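Local structure of ferripyochelin binding protein (Pyrococcus horikoshii, 1V3W) at residues S36-A41 with E157-L162; I64-S67 with P71-I74. The protein is a trimeric gamma-class carbonic anhydrase homologue that binds zinc and calcium and probably interconverts carbon dioxide and bicarbonate. One frame throughout, in Å; residues are numbered along the deposited sequence. Where two conformers were deposited one is given.

Contact 1 (S36-A41 with E157-L162); sequences SVWPSA and EIYVEL. With CA (calcium ion), chain C; EDO (1,2-ethanediol), chain H.
Trp38 and Tyr159 form an offset edge-to-face (T-shaped) aromatic pair that joins the left-handed beta-helix to the long C-terminal helix. The edge of the tyrosine ring is directed at one face of the indole: CD2 of Tyr159 comes within 3.4 Å of NE1 of Trp38, and CE2 of Tyr159 lies 3.6 Å from CE2 of Trp38. The planes stand at 76° and the indole's five-membered ring takes the contact, its centroid 5.0 Å from that of the phenol. With CG anti to its carbonyl carbon (chi1 -58°), Trp38 reaches out to the helix. At the far rim the backbone C of Leu162 lies in the indole plane, 4.0 Å from CH2 of Trp38, while CG of Leu162 stands off it on Tyr159's side, 4.2 Å from CH2.

No hydrogen bond spans the segments; the indole N-H makes a weak, bent bond within 36-41, NE1 of Trp38 to OG of Ser36 at 2.9 Å. The phenol hydroxyl of Tyr159 is bonded to Arg44 of the second subunit, whose guanidinium also makes a cation-pi contact with Trp38. The Tyr159 side chain also lies about 3 Å from a zinc ion there, beside His65 of the second subunit.

Within the type II turn from Trp38 to Ala41, OG of Ser40 binds the calcium ion at 2.4 Å, a site shared with Asn61 and with Ser40 and Asn61 of both other subunits.

Strand 36-37 runs parallel to strands 18-19 and 57-58 in one face of the beta-helix; helix 146-169 packs along that face, with Phe18 and His166 also meeting the indole.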
loop_
_atom_site.group_PDB
_atom_site.type_symbol
_atom_site.label_atom_id
_atom_site.label_comp_id
_atom_site.label_asym_id
_atom_site.label_seq_id
_atom_site.Cartn_x
_atom_site.Cartn_y
_atom_site.Cartn_z
ATOM N N SER A 36 -16.920 -6.217 4.648
ATOM C CA SER A 36 -16.130 -6.880 3.627
ATOM C C SER A 36 -14.672 -6.463 3.740
ATOM O O SER A 36 -14.362 -5.297 3.994
ATOM C CB SER A 36 -16.681 -6.573 2.225
ATOM O OG SER A 36 -16.808 -5.183 1.983
ATOM N N VAL A 37 -13.787 -7.438 3.579
ATOM C CA VAL A 37 -12.349 -7.220 3.647
ATOM C C VAL A 37 -11.819 -7.748 2.321
ATOM O O VAL A 37 -11.980 -8.928 1.993
ATOM C CB VAL A 37 -11.729 -7.977 4.838
ATOM C CG1 VAL A 37 -10.225 -7.763 4.870
ATOM C CG2 VAL A 37 -12.348 -7.479 6.142
ATOM N N TRP A 38 -11.181 -6.862 1.570
ATOM C CA TRP A 38 -10.709 -7.182 0.235
ATOM C C TRP A 38 -9.275 -7.681 0.092
ATOM O O TRP A 38 -8.499 -7.647 1.042
ATOM C CB TRP A 38 -11.019 -5.971 -0.650
ATOM C CG TRP A 38 -12.503 -5.698 -0.612
ATOM C CD1 TRP A 38 -13.183 -4.941 0.306
ATOM C CD2 TRP A 38 -13.500 -6.337 -1.422
ATOM N NE1 TRP A 38 -14.542 -5.076 0.117
ATOM C CE2 TRP A 38 -14.760 -5.912 -0.937
ATOM C CE3 TRP A 38 -13.447 -7.207 -2.513
ATOM C CZ2 TRP A 38 -15.962 -6.368 -1.502
ATOM C CZ3 TRP A 38 -14.640 -7.653 -3.070
ATOM C CH2 TRP A 38 -15.882 -7.223 -2.568
ATOM N N PRO A 39 -8.914 -8.182 -1.103
ATOM C CA PRO A 39 -7.566 -8.702 -1.340
ATOM C C PRO A 39 -6.402 -7.877 -0.819
ATOM O O PRO A 39 -6.343 -6.668 -1.026
ATOM C CB PRO A 39 -7.513 -8.840 -2.859
ATOM C CG PRO A 39 -8.920 -9.178 -3.210
ATOM C CD PRO A 39 -9.713 -8.228 -2.342
ATOM N N SER A 40 -5.481 -8.554 -0.143
ATOM C CA SER A 40 -4.266 -7.932 0.372
ATOM C C SER A 40 -4.457 -6.954 1.528
ATOM O O SER A 40 -3.509 -6.281 1.935
ATOM C CB SER A 40 -3.520 -7.244 -0.778
ATOM O OG SER A 40 -2.168 -7.672 -0.847
ATOM N N ALA A 41 -5.675 -6.866 2.049
ATOM C CA ALA A 41 -5.935 -5.999 3.190
ATOM C C ALA A 41 -5.424 -6.747 4.418
ATOM O O ALA A 41 -5.475 -7.977 4.462
ATOM C CB ALA A 41 -7.424 -5.726 3.323
ATOM N N GLU A 157 -22.995 1.023 0.523
ATOM C CA GLU A 157 -24.029 0.123 0.030
ATOM C C GLU A 157 -23.581 -0.602 -1.231
ATOM O O GLU A 157 -23.909 -1.772 -1.430
ATOM C CB GLU A 157 -25.324 0.893 -0.226
ATOM C CG GLU A 157 -26.009 1.338 1.051
ATOM C CD GLU A 157 -27.277 2.120 0.793
ATOM O OE1 GLU A 157 -27.187 3.217 0.205
ATOM O OE2 GLU A 157 -28.364 1.640 1.177
ATOM N N ILE A 158 -22.833 0.094 -2.081
ATOM C CA ILE A 158 -22.326 -0.505 -3.308
ATOM C C ILE A 158 -21.464 -1.702 -2.925
ATOM O O ILE A 158 -21.542 -2.769 -3.537
ATOM C CB ILE A 158 -21.470 0.502 -4.112
ATOM C CG1 ILE A 158 -22.372 1.589 -4.702
ATOM C CG2 ILE A 158 -20.696 -0.219 -5.212
ATOM C CD1 ILE A 158 -21.630 2.655 -5.483
ATOM N N TYR A 159 -20.649 -1.520 -1.893
ATOM C CA TYR A 159 -19.771 -2.581 -1.430
ATOM C C TYR A 159 -20.476 -3.750 -0.776
ATOM O O TYR A 159 -20.014 -4.890 -0.873
ATOM C CB TYR A 159 -18.713 -2.024 -0.488
ATOM C CG TYR A 159 -17.442 -1.745 -1.224
ATOM C CD1 TYR A 159 -17.234 -0.525 -1.859
ATOM C CD2 TYR A 159 -16.491 -2.749 -1.385
ATOM C CE1 TYR A 159 -16.107 -0.313 -2.647
ATOM C CE2 TYR A 159 -15.369 -2.554 -2.169
ATOM C CZ TYR A 159 -15.183 -1.337 -2.797
ATOM O OH TYR A 159 -14.073 -1.173 -3.588
ATOM N N VAL A 160 -21.585 -3.481 -0.098
ATOM C CA VAL A 160 -22.327 -4.564 0.527
ATOM C C VAL A 160 -22.789 -5.508 -0.583
ATOM O O VAL A 160 -22.709 -6.728 -0.452
ATOM C CB VAL A 160 -23.543 -4.032 1.306
ATOM C CG1 VAL A 160 -24.443 -5.188 1.727
ATOM C CG2 VAL A 160 -23.073 -3.263 2.532
ATOM N N GLU A 161 -23.255 -4.933 -1.688
ATOM C CA GLU A 161 -23.714 -5.731 -2.817
ATOM C C GLU A 161 -22.544 -6.438 -3.496
ATOM O O GLU A 161 -22.648 -7.607 -3.872
ATOM C CB GLU A 161 -24.442 -4.842 -3.829
ATOM C CG GLU A 161 -25.651 -4.113 -3.257
ATOM C CD GLU A 161 -26.690 -5.057 -2.674
ATOM O OE1 GLU A 161 -27.191 -5.927 -3.419
ATOM O OE2 GLU A 161 -27.008 -4.928 -1.471
ATOM N N LEU A 162 -21.430 -5.725 -3.646
ATOM C CA LEU A 162 -20.238 -6.279 -4.277
ATOM C C LEU A 162 -19.753 -7.487 -3.481
ATOM O O LEU A 162 -19.401 -8.520 -4.049
ATOM C CB LEU A 162 -19.149 -5.204 -4.335
ATOM C CG LEU A 162 -18.119 -5.256 -5.464
ATOM C CD1 LEU A 162 -18.823 -5.395 -6.809
ATOM C CD2 LEU A 162 -17.288 -3.982 -5.428
HETATM CA CA CA C . -0.457 -6.172 -0.131
HETATM C C1 EDO H . -2.149 -11.084 -2.385
HETATM O O1 EDO H . -2.562 -10.777 -1.060
HETATM C C2 EDO H . -2.055 -12.615 -2.576
HETATM O O2 EDO H . -2.409 -13.306 -1.370
#

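Contact 2 (I64-S67 with P71-I74). With ZN (zinc ion), chain B.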
loop_
_atom_site.group_PDB
_atom_site.type_symbol
_atom_site.label_atom_id
_atom_site.label_comp_id
_atom_site.label_asym_id
_atom_site.label_seq_id
_atom_site.Cartn_x
_atom_site.Cartn_y
_atom_site.Cartn_z
ATOM N N ILE A 64 -4.679 -2.109 8.818
ATOM C CA ILE A 64 -5.296 -1.574 10.023
ATOM C C ILE A 64 -4.535 -2.173 11.191
ATOM O O ILE A 64 -4.326 -3.385 11.255
ATOM C CB ILE A 64 -6.790 -1.939 10.149
ATOM C CG1 ILE A 64 -7.556 -1.420 8.933
ATOM C CG2 ILE A 64 -7.364 -1.317 11.427
ATOM C CD1 ILE A 64 -9.052 -1.693 8.979
ATOM N N HIS A 65 -4.085 -1.311 12.095
ATOM C CA HIS A 65 -3.344 -1.758 13.260
ATOM C C HIS A 65 -3.697 -0.858 14.434
ATOM O O HIS A 65 -4.547 0.028 14.314
ATOM C CB HIS A 65 -1.840 -1.702 12.986
ATOM C CG HIS A 65 -1.024 -2.496 13.957
ATOM N ND1 HIS A 65 0.187 -2.056 14.446
ATOM C CD2 HIS A 65 -1.246 -3.703 14.529
ATOM C CE1 HIS A 65 0.676 -2.959 15.280
ATOM N NE2 HIS A 65 -0.175 -3.967 15.348
ATOM N N THR A 66 -3.041 -1.087 15.565
ATOM C CA THR A 66 -3.293 -0.310 16.771
ATOM C C THR A 66 -2.002 -0.104 17.547
ATOM O O THR A 66 -0.953 -0.645 17.196
ATOM C CB THR A 66 -4.267 -1.043 17.711
ATOM O OG1 THR A 66 -3.626 -2.219 18.227
ATOM C CG2 THR A 66 -5.541 -1.445 16.970
ATOM N N SER A 67 -2.099 0.689 18.610
ATOM C CA SER A 67 -0.976 0.959 19.495
ATOM C C SER A 67 -1.499 0.651 20.890
ATOM O O SER A 67 -2.712 0.637 21.105
ATOM C CB SER A 67 -0.556 2.428 19.400
ATOM O OG SER A 67 -1.665 3.292 19.571
ATOM N N PRO A 71 -7.093 1.309 20.598
ATOM C CA PRO A 71 -7.711 0.342 19.694
ATOM C C PRO A 71 -8.249 1.064 18.465
ATOM O O PRO A 71 -8.340 2.295 18.449
ATOM C CB PRO A 71 -8.822 -0.261 20.547
ATOM C CG PRO A 71 -9.228 0.889 21.414
ATOM C CD PRO A 71 -7.899 1.483 21.821
ATOM N N THR A 72 -8.575 0.310 17.424
ATOM C CA THR A 72 -9.139 0.916 16.231
ATOM C C THR A 72 -10.600 0.517 16.206
ATOM O O THR A 72 -10.927 -0.668 16.200
ATOM C CB THR A 72 -8.447 0.428 14.948
ATOM O OG1 THR A 72 -7.132 0.993 14.874
ATOM C CG2 THR A 72 -9.244 0.857 13.723
ATOM N N GLU A 73 -11.456 1.525 16.238
ATOM C CA GLU A 73 -12.878 1.266 16.187
ATOM C C GLU A 73 -13.488 1.958 14.994
ATOM O O GLU A 73 -13.454 3.185 14.884
ATOM C CB GLU A 73 -13.541 1.722 17.443
ATOM C CG GLU A 73 -15.040 1.675 17.298
ATOM C CD GLU A 73 -15.677 0.773 18.310
ATOM O OE1 GLU A 73 -14.948 0.052 19.034
ATOM O OE2 GLU A 73 -16.919 0.794 18.368
ATOM N N ILE A 74 -14.082 1.150 14.122
ATOM C CA ILE A 74 -14.701 1.653 12.906
ATOM C C ILE A 74 -16.212 1.514 13.017
ATOM O O ILE A 74 -16.716 0.467 13.425
ATOM C CB ILE A 74 -14.213 0.860 11.678
ATOM C CG1 ILE A 74 -12.685 0.905 11.600
ATOM C CG2 ILE A 74 -14.833 1.430 10.415
ATOM C CD1 ILE A 74 -12.113 2.296 11.457
HETATM ZN ZN ZN B . 1.401 -0.276 13.853
HETATM O O HOH W 1 3.163 -0.596 14.211
#
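The backbones of Ile64-Ser67 and Pro71-Ile74 draw nearest at Thr66 and Pro71, whose CA atoms are 5.3 Å apart, where the chain turns from one face of the beta-helix to the next. One side-chain bond joins them: OG1 of Thr72 donates to the carbonyl O of His65 at 2.8 Å, tilted 29° from the carbonyl plane. That hydroxyl stands anti to the carbonyl carbon of Thr72 (chi1 -72°), which leaves CG2 of Thr72 anti to the backbone N and facing Ile64, whose CG2 it meets at 3.7 Å. CG2 of Thr66 lies 3.5 Å from the backbone N of Thr72, while its hydroxyl bonds to the backbone N of Glu48. Replacing Thr72 with a valine would probably leave the carbonyl O of His65 without this donor and the segments without their one hydrogen bond.

The ring of His65 leaves on the other side of its strand, where ND1 binds zinc at 2.2 Å and NE2 bonds to Asp46. His87, His82 of the third subunit and a water complete this site, characteristic of gamma-class carbonic anhydrases. Strand 63-65 sits between strands 42-45 and 85-87, and strand 72-74 between 49-52 and 90-91, in two parallel sheets of the beta-helix.

From the N terminus, the chain first reaches 36-41, early in the beta-helix, then winds on through 64-67 and 71-74. Contact 2 closes a short turn there, with three residues between its segments, and so links two faces of the beta-helix locally. The remaining strands follow before helix 146-169 runs back along the beta-helix and brings 157-162 onto 36-41, closing contact 1 over 115 intervening residues. Contact 2 is thus nested inside the loop of contact 1. Their centres are 19 Å apart, on opposite sides of the chain's centre, and they do not touch. Across the trimer they come together: Tyr159 of contact 1 packs against His65 of the second subunit.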